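Local coordinates for phenylacetaldehyde dehydrogenase (Burkholderia cenocepacia, PDB 4O5H), which probably catalyses the NAD+-dependent oxidation of phenylacetaldehyde to phenylacetate, as a member of the aldehyde dehydrogenase family, at residues I115-N120 with P348-A353; W184-L189 with I309-G314; N108-A113 with K122-A127; Q47-N52 with G56-R61. One frame throughout, in Å; residues are numbered along the deposited sequence.

Contact 1: residues I115-N120 with P348-A353. With NA (sodium ion), chain I.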
loop_
_atom_site.group_PDB
_atom_site.type_symbol
_atom_site.label_atom_id
_atom_site.label_comp_id
_atom_site.label_asym_id
_atom_site.label_seq_id
_atom_site.Cartn_x
_atom_site.Cartn_y
_atom_site.Cartn_z
ATOM N N ILE A 115 -27.810 11.465 -17.517
ATOM C CA ILE A 115 -27.755 11.737 -16.103
ATOM C C ILE A 115 -26.392 12.327 -15.797
ATOM O O ILE A 115 -26.273 13.323 -15.070
ATOM C CB ILE A 115 -27.967 10.428 -15.265
ATOM C CG1 ILE A 115 -29.386 9.955 -15.421
ATOM C CG2 ILE A 115 -27.620 10.654 -13.800
ATOM C CD1 ILE A 115 -29.635 8.540 -14.948
ATOM N N GLU A 116 -25.352 11.695 -16.318
ATOM C CA GLU A 116 -24.003 12.143 -16.028
ATOM C C GLU A 116 -23.758 13.549 -16.566
ATOM O O GLU A 116 -23.146 14.392 -15.877
ATOM C CB GLU A 116 -22.979 11.188 -16.622
ATOM C CG GLU A 116 -21.601 11.345 -16.040
ATOM C CD GLU A 116 -21.412 10.555 -14.749
ATOM O OE1 GLU A 116 -22.270 10.680 -13.831
ATOM O OE2 GLU A 116 -20.439 9.793 -14.678
ATOM N N SER A 117 -24.251 13.826 -17.769
ATOM C CA SER A 117 -24.079 15.154 -18.366
ATOM C C SER A 117 -24.821 16.219 -17.543
ATOM O O SER A 117 -24.288 17.313 -17.311
ATOM C CB SER A 117 -24.594 15.142 -19.803
ATOM O OG SER A 117 -24.438 16.388 -20.405
ATOM N N LEU A 118 -26.034 15.902 -17.101
ATOM C CA LEU A 118 -26.799 16.868 -16.318
ATOM C C LEU A 118 -26.181 17.146 -14.946
ATOM O O LEU A 118 -26.282 18.253 -14.426
ATOM C CB LEU A 118 -28.254 16.410 -16.145
ATOM C CG LEU A 118 -29.065 16.352 -17.436
ATOM C CD1 LEU A 118 -30.396 15.635 -17.236
ATOM C CD2 LEU A 118 -29.295 17.751 -17.984
ATOM N N ASP A 119 -25.621 16.125 -14.333
ATOM C CA ASP A 119 -25.158 16.195 -12.941
ATOM C C ASP A 119 -23.748 16.741 -12.898
ATOM O O ASP A 119 -23.438 17.591 -12.066
ATOM C CB ASP A 119 -25.246 14.777 -12.340
ATOM C CG ASP A 119 -25.043 14.734 -10.849
ATOM O OD1 ASP A 119 -24.981 15.813 -10.191
ATOM O OD2 ASP A 119 -24.916 13.590 -10.308
ATOM N N ASN A 120 -22.901 16.246 -13.773
ATOM C CA ASN A 120 -21.452 16.603 -13.808
ATOM C C ASN A 120 -21.159 17.784 -14.734
ATOM O O ASN A 120 -20.274 18.607 -14.437
ATOM C CB ASN A 120 -20.614 15.378 -14.204
ATOM C CG ASN A 120 -19.263 15.741 -14.778
ATOM O OD1 ASN A 120 -19.165 16.189 -15.895
ATOM N ND2 ASN A 120 -18.216 15.550 -14.000
ATOM N N PRO A 348 -23.780 24.043 -22.869
ATOM C CA PRO A 348 -24.335 22.944 -22.081
ATOM C C PRO A 348 -23.981 21.571 -22.649
ATOM O O PRO A 348 -23.948 21.359 -23.871
ATOM C CB PRO A 348 -25.837 23.185 -22.123
ATOM C CG PRO A 348 -26.086 24.202 -23.167
ATOM C CD PRO A 348 -24.814 24.882 -23.503
ATOM N N GLY A 349 -23.728 20.636 -21.740
ATOM C CA GLY A 349 -23.266 19.314 -22.129
ATOM C C GLY A 349 -24.260 18.534 -22.964
ATOM O O GLY A 349 -23.882 17.672 -23.756
ATOM N N MET A 350 -25.531 18.847 -22.815
ATOM C CA MET A 350 -26.532 18.155 -23.590
ATOM C C MET A 350 -26.604 18.596 -25.058
ATOM O O MET A 350 -27.234 17.914 -25.856
ATOM C CB MET A 350 -27.902 18.285 -22.929
ATOM C CG MET A 350 -28.116 17.378 -21.737
ATOM S SD MET A 350 -28.075 15.625 -22.157
ATOM C CE MET A 350 -29.306 15.530 -23.448
ATOM N N ASP A 351 -25.921 19.680 -25.431
ATOM C CA ASP A 351 -25.876 20.129 -26.829
ATOM C C ASP A 351 -24.774 19.364 -27.540
ATOM O O ASP A 351 -23.633 19.398 -27.104
ATOM C CB ASP A 351 -25.582 21.640 -26.869
ATOM C CG ASP A 351 -25.534 22.226 -28.291
ATOM O OD1 ASP A 351 -25.393 21.502 -29.290
ATOM O OD2 ASP A 351 -25.588 23.459 -28.370
ATOM N N PRO A 352 -25.102 18.676 -28.650
ATOM C CA PRO A 352 -24.106 17.863 -29.312
ATOM C C PRO A 352 -22.982 18.712 -29.887
ATOM O O PRO A 352 -21.920 18.188 -30.133
ATOM C CB PRO A 352 -24.870 17.171 -30.447
ATOM C CG PRO A 352 -26.290 17.547 -30.326
ATOM C CD PRO A 352 -26.474 18.438 -29.151
ATOM N N ALA A 353 -23.195 20.003 -30.072
ATOM C CA ALA A 353 -22.121 20.871 -30.536
ATOM C C ALA A 353 -21.088 21.208 -29.456
ATOM O O ALA A 353 -20.022 21.702 -29.772
ATOM C CB ALA A 353 -22.706 22.152 -31.105
HETATM NA NA NA I . -24.093 17.936 -9.755
HETATM O O HOH W 1 -24.817 18.933 -7.682
HETATM O O HOH W 2 -22.913 19.966 -10.068
#
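Ser117, on the last turns of helix 109-120, comes within 5.7 Å (CA to CA) of Gly349 in the type I turn from Pro348 to Asp351, which Asp351 N closes by bonding to Pro348 O. Ser117 OG rests 3.3 Å from Gly349 C and 4.0 Å from Met350 CG. Standing trans to the backbone N (chi1 180°), the hydroxyl reaches for Lys122 O, just beyond the helix end. Beside it, CD2 of Leu118 meets CG of Met350 at 4.0 Å, the two side chains crossing obliquely; the methionine is folded at chi2 and chi3. Gly349 also has a backbone hydrogen bond with Val124, which ties the turn to the start of helix 124-145. One residue after Leu118, Asp119 binds the sodium ion through O at 2.4 Å and OD1 at 2.3 Å; Val51 O, Asp212 O and two waters complete the site. Both carboxylate oxygens are engaged, OD1 by the sodium ion and OD2 by Leu215 N. Toward the turn, then, no hydrogen bond crosses and the serine hydroxyl is satisfied by Lys122 O, while Asp119 gives the metal one carboxylate and one carbonyl oxygen.

Contact 2: residues W184-L189 with I309-G314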
loop_
_atom_site.group_PDB
_atom_site.type_symbol
_atom_site.label_atom_id
_atom_site.label_comp_id
_atom_site.label_asym_id
_atom_site.label_seq_id
_atom_site.Cartn_x
_atom_site.Cartn_y
_atom_site.Cartn_z
ATOM N N TRP A 184 -15.797 13.785 -8.306
ATOM C CA TRP A 184 -16.921 14.198 -9.094
ATOM C C TRP A 184 -16.637 14.302 -10.570
ATOM O O TRP A 184 -17.556 14.587 -11.349
ATOM C CB TRP A 184 -17.429 15.557 -8.586
ATOM C CG TRP A 184 -16.323 16.568 -8.340
ATOM C CD1 TRP A 184 -15.783 16.895 -7.128
ATOM C CD2 TRP A 184 -15.638 17.366 -9.312
ATOM N NE1 TRP A 184 -14.808 17.854 -7.287
ATOM C CE2 TRP A 184 -14.720 18.181 -8.614
ATOM C CE3 TRP A 184 -15.739 17.506 -10.683
ATOM C CZ2 TRP A 184 -13.870 19.049 -9.254
ATOM C CZ3 TRP A 184 -14.887 18.404 -11.334
ATOM C CH2 TRP A 184 -13.987 19.182 -10.621
ATOM N N ASN A 185 -15.386 14.082 -10.993
ATOM C CA ASN A 185 -15.005 14.414 -12.385
ATOM C C ASN A 185 -15.379 13.331 -13.417
ATOM O O ASN A 185 -15.596 13.651 -14.574
ATOM C CB ASN A 185 -13.525 14.822 -12.518
ATOM C CG ASN A 185 -12.541 13.738 -12.082
ATOM O OD1 ASN A 185 -12.839 12.919 -11.199
ATOM N ND2 ASN A 185 -11.355 13.763 -12.652
ATOM N N PHE A 186 -15.394 12.072 -12.971
ATOM C CA PHE A 186 -15.870 10.915 -13.763
ATOM C C PHE A 186 -16.720 10.038 -12.801
ATOM O O PHE A 186 -16.275 8.951 -12.365
ATOM C CB PHE A 186 -14.706 10.091 -14.296
ATOM C CG PHE A 186 -13.789 10.817 -15.263
ATOM C CD1 PHE A 186 -14.036 10.784 -16.598
ATOM C CD2 PHE A 186 -12.683 11.498 -14.818
ATOM C CE1 PHE A 186 -13.206 11.413 -17.504
ATOM C CE2 PHE A 186 -11.834 12.163 -15.722
ATOM C CZ PHE A 186 -12.101 12.100 -17.079
ATOM N N PRO A 187 -17.909 10.510 -12.436
ATOM C CA PRO A 187 -18.648 9.840 -11.347
ATOM C C PRO A 187 -18.955 8.366 -11.586
ATOM O O PRO A 187 -18.536 7.543 -10.793
ATOM C CB PRO A 187 -19.918 10.646 -11.229
ATOM C CG PRO A 187 -19.599 11.984 -11.849
ATOM C CD PRO A 187 -18.620 11.696 -12.942
ATOM N N LEU A 188 -19.577 8.019 -12.699
ATOM C CA LEU A 188 -19.869 6.623 -12.965
ATOM C C LEU A 188 -18.609 5.789 -13.197
ATOM O O LEU A 188 -18.498 4.669 -12.702
ATOM C CB LEU A 188 -20.821 6.506 -14.159
ATOM C CG LEU A 188 -21.211 5.078 -14.511
ATOM C CD1 LEU A 188 -22.080 4.414 -13.427
ATOM C CD2 LEU A 188 -21.950 5.067 -15.840
ATOM N N LEU A 189 -17.692 6.300 -13.995
ATOM C CA LEU A 189 -16.518 5.541 -14.361
ATOM C C LEU A 189 -15.644 5.217 -13.121
ATOM O O LEU A 189 -15.188 4.070 -12.968
ATOM C CB LEU A 189 -15.719 6.296 -15.387
ATOM C CG LEU A 189 -14.447 5.621 -15.933
ATOM C CD1 LEU A 189 -14.789 4.316 -16.606
ATOM C CD2 LEU A 189 -13.730 6.547 -16.893
ATOM N N ILE A 309 -4.933 18.925 -22.187
ATOM C CA ILE A 309 -5.400 19.825 -21.132
ATOM C C ILE A 309 -6.913 20.019 -21.139
ATOM O O ILE A 309 -7.496 20.087 -20.111
ATOM C CB ILE A 309 -4.623 21.158 -21.118
ATOM C CG1 ILE A 309 -5.073 22.063 -19.951
ATOM C CG2 ILE A 309 -4.745 21.914 -22.428
ATOM C CD1 ILE A 309 -5.055 21.404 -18.580
ATOM N N PHE A 310 -7.547 20.140 -22.289
ATOM C CA PHE A 310 -8.922 20.598 -22.298
ATOM C C PHE A 310 -9.929 19.461 -22.202
ATOM O O PHE A 310 -11.111 19.716 -22.006
ATOM C CB PHE A 310 -9.190 21.486 -23.528
ATOM C CG PHE A 310 -8.330 22.733 -23.589
ATOM C CD1 PHE A 310 -8.169 23.535 -22.468
ATOM C CD2 PHE A 310 -7.691 23.099 -24.755
ATOM C CE1 PHE A 310 -7.373 24.666 -22.504
ATOM C CE2 PHE A 310 -6.883 24.218 -24.796
ATOM C CZ PHE A 310 -6.726 25.001 -23.666
ATOM N N PHE A 311 -9.486 18.217 -22.421
ATOM C CA PHE A 311 -10.362 17.041 -22.227
ATOM C C PHE A 311 -11.055 17.134 -20.858
ATOM O O PHE A 311 -10.419 17.471 -19.840
ATOM C CB PHE A 311 -9.524 15.763 -22.328
ATOM C CG PHE A 311 -10.222 14.522 -21.838
ATOM C CD1 PHE A 311 -11.401 14.118 -22.413
ATOM C CD2 PHE A 311 -9.632 13.704 -20.874
ATOM C CE1 PHE A 311 -12.039 12.975 -21.954
ATOM C CE2 PHE A 311 -10.269 12.549 -20.407
ATOM C CZ PHE A 311 -11.476 12.190 -20.972
ATOM N N ASN A 312 -12.361 16.899 -20.861
ATOM C CA ASN A 312 -13.180 16.990 -19.651
ATOM C C ASN A 312 -12.991 18.303 -18.887
ATOM O O ASN A 312 -12.966 18.314 -17.652
ATOM C CB ASN A 312 -12.893 15.787 -18.722
ATOM C CG ASN A 312 -14.037 15.494 -17.764
ATOM O OD1 ASN A 312 -15.207 15.547 -18.151
ATOM N ND2 ASN A 312 -13.713 15.232 -16.499
ATOM N N GLN A 313 -12.877 19.401 -19.631
ATOM C CA GLN A 313 -12.702 20.739 -19.069
ATOM C C GLN A 313 -11.491 20.841 -18.147
ATOM O O GLN A 313 -11.470 21.688 -17.261
ATOM C CB GLN A 313 -13.939 21.197 -18.307
ATOM C CG GLN A 313 -15.204 21.298 -19.127
ATOM C CD GLN A 313 -15.978 20.021 -19.296
ATOM O OE1 GLN A 313 -16.437 19.713 -20.374
ATOM N NE2 GLN A 313 -16.141 19.269 -18.211
ATOM N N GLY A 314 -10.474 20.005 -18.382
ATOM C CA GLY A 314 -9.276 19.984 -17.543
ATOM C C GLY A 314 -9.490 19.368 -16.177
ATOM O O GLY A 314 -8.571 19.385 -15.342
#
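Asn312 ND2 donates to Asn185 O at 3.1 Å, the one hydrogen bond between the two segments. It is moderately bent, 149° at the hydrogen, and the donor sits above the carbonyl plane. The same amide nitrogen lies over one face of the Phe186 ring, 3.6 Å from CZ and displaced toward the rim; amide and ring planes differ by 32°, and the two side chains run past each other in opposite directions. Asn312 reaches this position with CG trans to its own N, from a backbone in the left-handed helical region. Phe186 turns the other way, CG trans to the carbonyl carbon, which carries its far end to Phe311. There CZ of Phe186 approaches CE2 of Phe311 at 3.8 Å, the latter lying at the edge of the Phe186 ring; the ring planes are 40° apart, an oblique pairing.

Trp184-Pro187 is the Trp-Asn-Phe-Pro sequence of aldehyde dehydrogenases, and 309-314 leads into the loop of the family's cysteine signature, so the contact probably lies beside the active site. Phe186 is the N-cap residue of helix 187-201. Gln315 O, just after Gly314, accepts from the ND2 atoms of both Asn185 and Asn312, so the carboxamides share one acceptor. Lys122 NZ gives Asn185 O a second donor and forms a weak bond to Asn312 OD1. Leu130 of helix 124-145 packs against the Phe311 side chain.

Contact 3: residues N108-A113 with K122-A127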
loop_
_atom_site.group_PDB
_atom_site.type_symbol
_atom_site.label_atom_id
_atom_site.label_comp_id
_atom_site.label_asym_id
_atom_site.label_seq_id
_atom_site.Cartn_x
_atom_site.Cartn_y
_atom_site.Cartn_z
ATOM N N ASN A 108 -28.535 0.551 -21.021
ATOM C CA ASN A 108 -29.082 1.800 -20.542
ATOM C C ASN A 108 -28.072 2.940 -20.656
ATOM O O ASN A 108 -28.096 3.883 -19.876
ATOM C CB ASN A 108 -29.528 1.624 -19.081
ATOM C CG ASN A 108 -30.688 0.640 -18.948
ATOM O OD1 ASN A 108 -31.819 0.989 -19.210
ATOM N ND2 ASN A 108 -30.384 -0.595 -18.570
ATOM N N ALA A 109 -27.218 2.855 -21.664
ATOM C CA ALA A 109 -26.086 3.758 -21.817
ATOM C C ALA A 109 -26.484 5.212 -22.088
ATOM O O ALA A 109 -25.911 6.125 -21.508
ATOM C CB ALA A 109 -25.169 3.241 -22.915
ATOM N N ARG A 110 -27.474 5.454 -22.931
ATOM C CA ARG A 110 -27.871 6.859 -23.212
ATOM C C ARG A 110 -28.438 7.544 -21.970
ATOM O O ARG A 110 -28.070 8.663 -21.658
ATOM C CB ARG A 110 -28.892 6.934 -24.334
ATOM C CG ARG A 110 -29.360 8.330 -24.626
ATOM C CD ARG A 110 -28.225 9.255 -25.096
ATOM N NE ARG A 110 -28.690 10.635 -25.202
ATOM C CZ ARG A 110 -28.047 11.601 -25.848
ATOM N NH1 ARG A 110 -26.889 11.361 -26.406
ATOM N NH2 ARG A 110 -28.568 12.813 -25.940
ATOM N N GLU A 111 -29.306 6.838 -21.230
ATOM C CA GLU A 111 -29.838 7.397 -20.004
ATOM C C GLU A 111 -28.723 7.730 -18.995
ATOM O O GLU A 111 -28.698 8.790 -18.409
ATOM C CB GLU A 111 -30.804 6.392 -19.341
ATOM C CG GLU A 111 -31.351 6.901 -18.028
ATOM C CD GLU A 111 -32.101 5.833 -17.256
ATOM O OE1 GLU A 111 -32.241 4.686 -17.767
ATOM O OE2 GLU A 111 -32.488 6.146 -16.120
ATOM N N LEU A 112 -27.804 6.800 -18.803
ATOM C CA LEU A 112 -26.673 7.057 -17.904
ATOM C C LEU A 112 -25.845 8.231 -18.343
ATOM O O LEU A 112 -25.409 9.033 -17.512
ATOM C CB LEU A 112 -25.791 5.804 -17.789
ATOM C CG LEU A 112 -26.419 4.651 -16.945
ATOM C CD1 LEU A 112 -25.679 3.344 -17.156
ATOM C CD2 LEU A 112 -26.407 5.027 -15.495
ATOM N N ALA A 113 -25.653 8.371 -19.646
ATOM C CA ALA A 113 -24.903 9.510 -20.195
ATOM C C ALA A 113 -25.620 10.823 -19.960
ATOM O O ALA A 113 -25.002 11.808 -19.594
ATOM C CB ALA A 113 -24.652 9.327 -21.676
ATOM N N LYS A 122 -20.325 17.494 -18.167
ATOM C CA LYS A 122 -19.589 17.109 -19.344
ATOM C C LYS A 122 -20.488 16.839 -20.578
ATOM O O LYS A 122 -21.668 16.540 -20.453
ATOM C CB LYS A 122 -18.704 15.898 -19.080
ATOM C CG LYS A 122 -19.457 14.587 -18.818
ATOM C CD LYS A 122 -18.456 13.458 -18.600
ATOM C CE LYS A 122 -17.776 13.606 -17.253
ATOM N NZ LYS A 122 -16.546 12.751 -17.156
ATOM N N PRO A 123 -19.902 16.971 -21.787
ATOM C CA PRO A 123 -20.688 16.684 -22.997
ATOM C C PRO A 123 -21.288 15.274 -22.972
ATOM O O PRO A 123 -20.578 14.287 -22.724
ATOM C CB PRO A 123 -19.672 16.826 -24.115
ATOM C CG PRO A 123 -18.633 17.779 -23.569
ATOM C CD PRO A 123 -18.534 17.391 -22.109
ATOM N N VAL A 124 -22.583 15.198 -23.242
ATOM C CA VAL A 124 -23.291 13.946 -23.216
ATOM C C VAL A 124 -22.688 12.922 -24.203
ATOM O O VAL A 124 -22.657 11.725 -23.925
ATOM C CB VAL A 124 -24.791 14.139 -23.468
ATOM C CG1 VAL A 124 -25.079 14.607 -24.899
ATOM C CG2 VAL A 124 -25.554 12.865 -23.157
ATOM N N MET A 125 -22.193 13.391 -25.331
ATOM C CA MET A 125 -21.614 12.464 -26.308
ATOM C C MET A 125 -20.348 11.799 -25.753
ATOM O O MET A 125 -20.050 10.660 -26.091
ATOM C CB MET A 125 -21.338 13.165 -27.641
ATOM C CG MET A 125 -22.595 13.532 -28.461
ATOM S SD MET A 125 -22.202 14.443 -30.006
ATOM C CE MET A 125 -20.831 13.420 -30.630
ATOM N N VAL A 126 -19.578 12.533 -24.963
ATOM C CA VAL A 126 -18.355 12.006 -24.406
ATOM C C VAL A 126 -18.697 11.099 -23.256
ATOM O O VAL A 126 -18.111 10.019 -23.124
ATOM C CB VAL A 126 -17.397 13.130 -23.948
ATOM C CG1 VAL A 126 -16.147 12.559 -23.347
ATOM C CG2 VAL A 126 -16.994 14.040 -25.127
ATOM N N ALA A 127 -19.637 11.510 -22.402
ATOM C CA ALA A 127 -20.139 10.652 -21.325
ATOM C C ALA A 127 -20.591 9.294 -21.876
ATOM O O ALA A 127 -20.340 8.277 -21.282
ATOM C CB ALA A 127 -21.282 11.320 -20.580
#
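Ala113 and Ala127 bring their helices to 5.0 Å between CA atoms, a spacing that small side chains permit. Their methyls meet directly, Ala113 CB to Ala127 CB at 4.1 Å. One turn earlier on the second helix, Val124 CG2 packs against the same alanine, 3.9 Å from Ala113 CB and 3.8 Å from Ala113 O. That methyl also lies over one face of the Arg110 guanidinium, 3.8 Å from NH1 and offset toward the rim. Val124 uses both branches here: CG2 is trans to the backbone N, while CG1 (chi1 68°) approaches NH1 of Arg110 at 4.0 Å. The arginine and valine side chains cross at about a right angle.

Within the aldehyde dehydrogenase fold these are two consecutive helices, 109-120 and 124-145, joined by a short turn and packed closely at Ala113 and Ala127; Pro123 occupies the N-cap position of the second. Around this core, the polar end of Arg110 is set by partners on both helices. Its NE forms a salt bridge with Glu114 OE2, one turn along its own helix, and NH1 donates to Gln128 OE1 on the other. A bend at chi2 (62°) helps bring the guanidinium across to the valine, although the Arg110 CB itself points away from the second segment. Met350 also touches Arg110. Farther out, Asn120 OD1 accepts from Lys122 N in the turn between the helices, and Lys122 NZ forms a salt bridge with Asp131 OD2.

Contact 4: residues Q47-N52 with G56-R61. With NA (sodium ion), chain I.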
loop_
_atom_site.group_PDB
_atom_site.type_symbol
_atom_site.label_atom_id
_atom_site.label_comp_id
_atom_site.label_asym_id
_atom_site.label_seq_id
_atom_site.Cartn_x
_atom_site.Cartn_y
_atom_site.Cartn_z
ATOM N N GLN A 47 -31.428 16.423 3.355
ATOM C CA GLN A 47 -31.099 16.194 1.972
ATOM C C GLN A 47 -30.152 17.252 1.444
ATOM O O GLN A 47 -30.103 18.355 1.938
ATOM C CB GLN A 47 -32.364 16.259 1.123
ATOM C CG GLN A 47 -33.368 15.163 1.361
ATOM C CD GLN A 47 -34.635 15.412 0.572
ATOM O OE1 GLN A 47 -35.441 16.269 0.940
ATOM N NE2 GLN A 47 -34.791 14.722 -0.516
ATOM N N LEU A 48 -29.447 16.923 0.387
ATOM C CA LEU A 48 -28.708 17.967 -0.316
ATOM C C LEU A 48 -29.115 18.094 -1.761
ATOM O O LEU A 48 -29.576 17.156 -2.380
ATOM C CB LEU A 48 -27.216 17.790 -0.140
ATOM C CG LEU A 48 -26.644 16.520 -0.678
ATOM C CD1 LEU A 48 -26.284 16.709 -2.131
ATOM C CD2 LEU A 48 -25.403 16.200 0.105
ATOM N N ASP A 49 -29.000 19.313 -2.268
ATOM C CA ASP A 49 -29.362 19.637 -3.634
ATOM C C ASP A 49 -28.383 19.115 -4.653
ATOM O O ASP A 49 -27.200 19.171 -4.456
ATOM C CB ASP A 49 -29.430 21.146 -3.822
ATOM C CG ASP A 49 -30.585 21.775 -3.091
ATOM O OD1 ASP A 49 -31.567 21.094 -2.703
ATOM O OD2 ASP A 49 -30.503 22.995 -2.925
ATOM N N VAL A 50 -28.926 18.652 -5.767
ATOM C CA VAL A 50 -28.151 18.342 -6.935
ATOM C C VAL A 50 -28.404 19.424 -7.973
ATOM O O VAL A 50 -29.545 19.698 -8.328
ATOM C CB VAL A 50 -28.540 16.986 -7.509
ATOM C CG1 VAL A 50 -27.609 16.610 -8.632
ATOM C CG2 VAL A 50 -28.469 15.947 -6.411
ATOM N N VAL A 51 -27.319 20.018 -8.442
ATOM C CA VAL A 51 -27.329 21.185 -9.298
ATOM C C VAL A 51 -26.797 20.849 -10.698
ATOM O O VAL A 51 -25.831 20.103 -10.848
ATOM C CB VAL A 51 -26.466 22.276 -8.677
ATOM C CG1 VAL A 51 -26.243 23.447 -9.645
ATOM C CG2 VAL A 51 -27.099 22.801 -7.387
ATOM N N ASN A 52 -27.502 21.323 -11.713
ATOM C CA ASN A 52 -27.040 21.214 -13.105
ATOM C C ASN A 52 -26.080 22.353 -13.346
ATOM O O ASN A 52 -26.482 23.523 -13.371
ATOM C CB ASN A 52 -28.199 21.347 -14.069
ATOM C CG ASN A 52 -27.775 21.278 -15.507
ATOM O OD1 ASN A 52 -26.580 21.383 -15.864
ATOM N ND2 ASN A 52 -28.749 21.096 -16.369
ATOM N N GLY A 56 -27.066 26.215 -13.184
ATOM C CA GLY A 56 -27.138 26.512 -11.762
ATOM C C GLY A 56 -28.442 26.094 -11.087
ATOM O O GLY A 56 -28.636 26.419 -9.920
ATOM N N THR A 57 -29.329 25.383 -11.787
ATOM C CA THR A 57 -30.642 25.024 -11.199
ATOM C C THR A 57 -30.582 23.697 -10.483
ATOM O O THR A 57 -29.768 22.831 -10.825
ATOM C CB THR A 57 -31.764 24.922 -12.248
ATOM O OG1 THR A 57 -31.437 23.915 -13.202
ATOM C CG2 THR A 57 -31.970 26.244 -12.961
ATOM N N VAL A 58 -31.490 23.518 -9.527
ATOM C CA VAL A 58 -31.593 22.266 -8.810
ATOM C C VAL A 58 -32.382 21.259 -9.636
ATOM O O VAL A 58 -33.470 21.558 -10.070
ATOM C CB VAL A 58 -32.311 22.479 -7.480
ATOM C CG1 VAL A 58 -32.593 21.154 -6.820
ATOM C CG2 VAL A 58 -31.460 23.362 -6.570
ATOM N N ILE A 59 -31.838 20.089 -9.888
ATOM C CA ILE A 59 -32.518 19.071 -10.674
ATOM C C ILE A 59 -32.998 17.874 -9.839
ATOM O O ILE A 59 -33.728 17.034 -10.346
ATOM C CB ILE A 59 -31.624 18.562 -11.858
ATOM C CG1 ILE A 59 -30.252 18.071 -11.373
ATOM C CG2 ILE A 59 -31.434 19.683 -12.861
ATOM C CD1 ILE A 59 -29.423 17.301 -12.384
ATOM N N ALA A 60 -32.490 17.739 -8.624
ATOM C CA ALA A 60 -32.785 16.606 -7.774
ATOM C C ALA A 60 -32.319 16.934 -6.373
ATOM O O ALA A 60 -31.595 17.898 -6.166
ATOM C CB ALA A 60 -32.071 15.324 -8.258
ATOM N N ARG A 61 -32.706 16.076 -5.437
ATOM C CA ARG A 61 -32.197 16.085 -4.081
ATOM C C ARG A 61 -31.870 14.663 -3.650
ATOM O O ARG A 61 -32.575 13.728 -3.989
ATOM C CB ARG A 61 -33.240 16.663 -3.154
ATOM C CG ARG A 61 -33.713 18.052 -3.571
ATOM C CD ARG A 61 -34.851 18.516 -2.704
ATOM N NE ARG A 61 -34.377 18.950 -1.400
ATOM C CZ ARG A 61 -35.174 19.239 -0.360
ATOM N NH1 ARG A 61 -36.512 19.141 -0.463
ATOM N NH2 ARG A 61 -34.629 19.633 0.801
HETATM NA NA NA I . -24.093 17.936 -9.755
HETATM O O HOH W 3 -33.350 12.440 -0.915
HETATM O O HOH W 4 -31.846 19.668 -0.443
HETATM O O HOH W 1 -24.817 18.933 -7.682
HETATM O O HOH W 5 -31.795 21.802 -15.627
HETATM O O HOH W 2 -22.913 19.966 -10.068
#
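Val50 and Ala60 form an antiparallel hydrogen-bonded pair in the beta hairpin of strands 47-52 and 57-63, where Ile59 and Ala60 both face Val50 in a classic beta bulge. Ala60 O accepts from Val50 N, and Val50 O accepts from Ile59 N, both at 2.8 Å; the extra residue shifts the register by one before Val51 pairs with Val58.

On one face, Ala60 CB nests against Val50 CB at 4.0 Å. Ile59, at the bulge, sends CG2 to Asn52 CB at 3.8 Å, while its CG1, held between the backbone N and carbonyl carbon (chi1 54°), turns toward Val50 CG1. Leu118 and Leu215 pack against the isoleucine from outside the hairpin. On the face bearing Asp49, Val58 CG2 lies against the Asp49 carboxylate, and Val51 CG1 fits against Gly56 C at 3.7 Å. Arg61 folds at chi3 and runs alongside Asp49; their salt bridge is long, 3.8 Å from OD1 to NE, but water 4 bridges the same two atoms. Val51 O binds the sodium ion at 3.0 Å, while Val51 N donates to water 1, another of its ligands. Across the Arg61 guanidinium, Gln47 OE1 sits over its centre, 3.3 Å from CZ.

Overall arrangement
Along the chain the hairpin of contact 4 comes first and closes before helix 109-120 begins. That helix serves both contact 1 and contact 3, whose centres are 8 Å apart and whose segments alternate; contact 2 is nested within the loop closed by contact 1. Contacts 1 and 4, with centres 15 Å apart, share the sodium ion and two of its waters, so the metal joins helix to hairpin. Glu116 and Asn120 tie contact 1 to contact 2, and Lys122 ties contact 3 to it. Contact 4 touches neither contact 2 nor contact 3. Contacts 1 and 2 join parts far apart in sequence; contacts 3 and 4 are local, a helix pair and a hairpin.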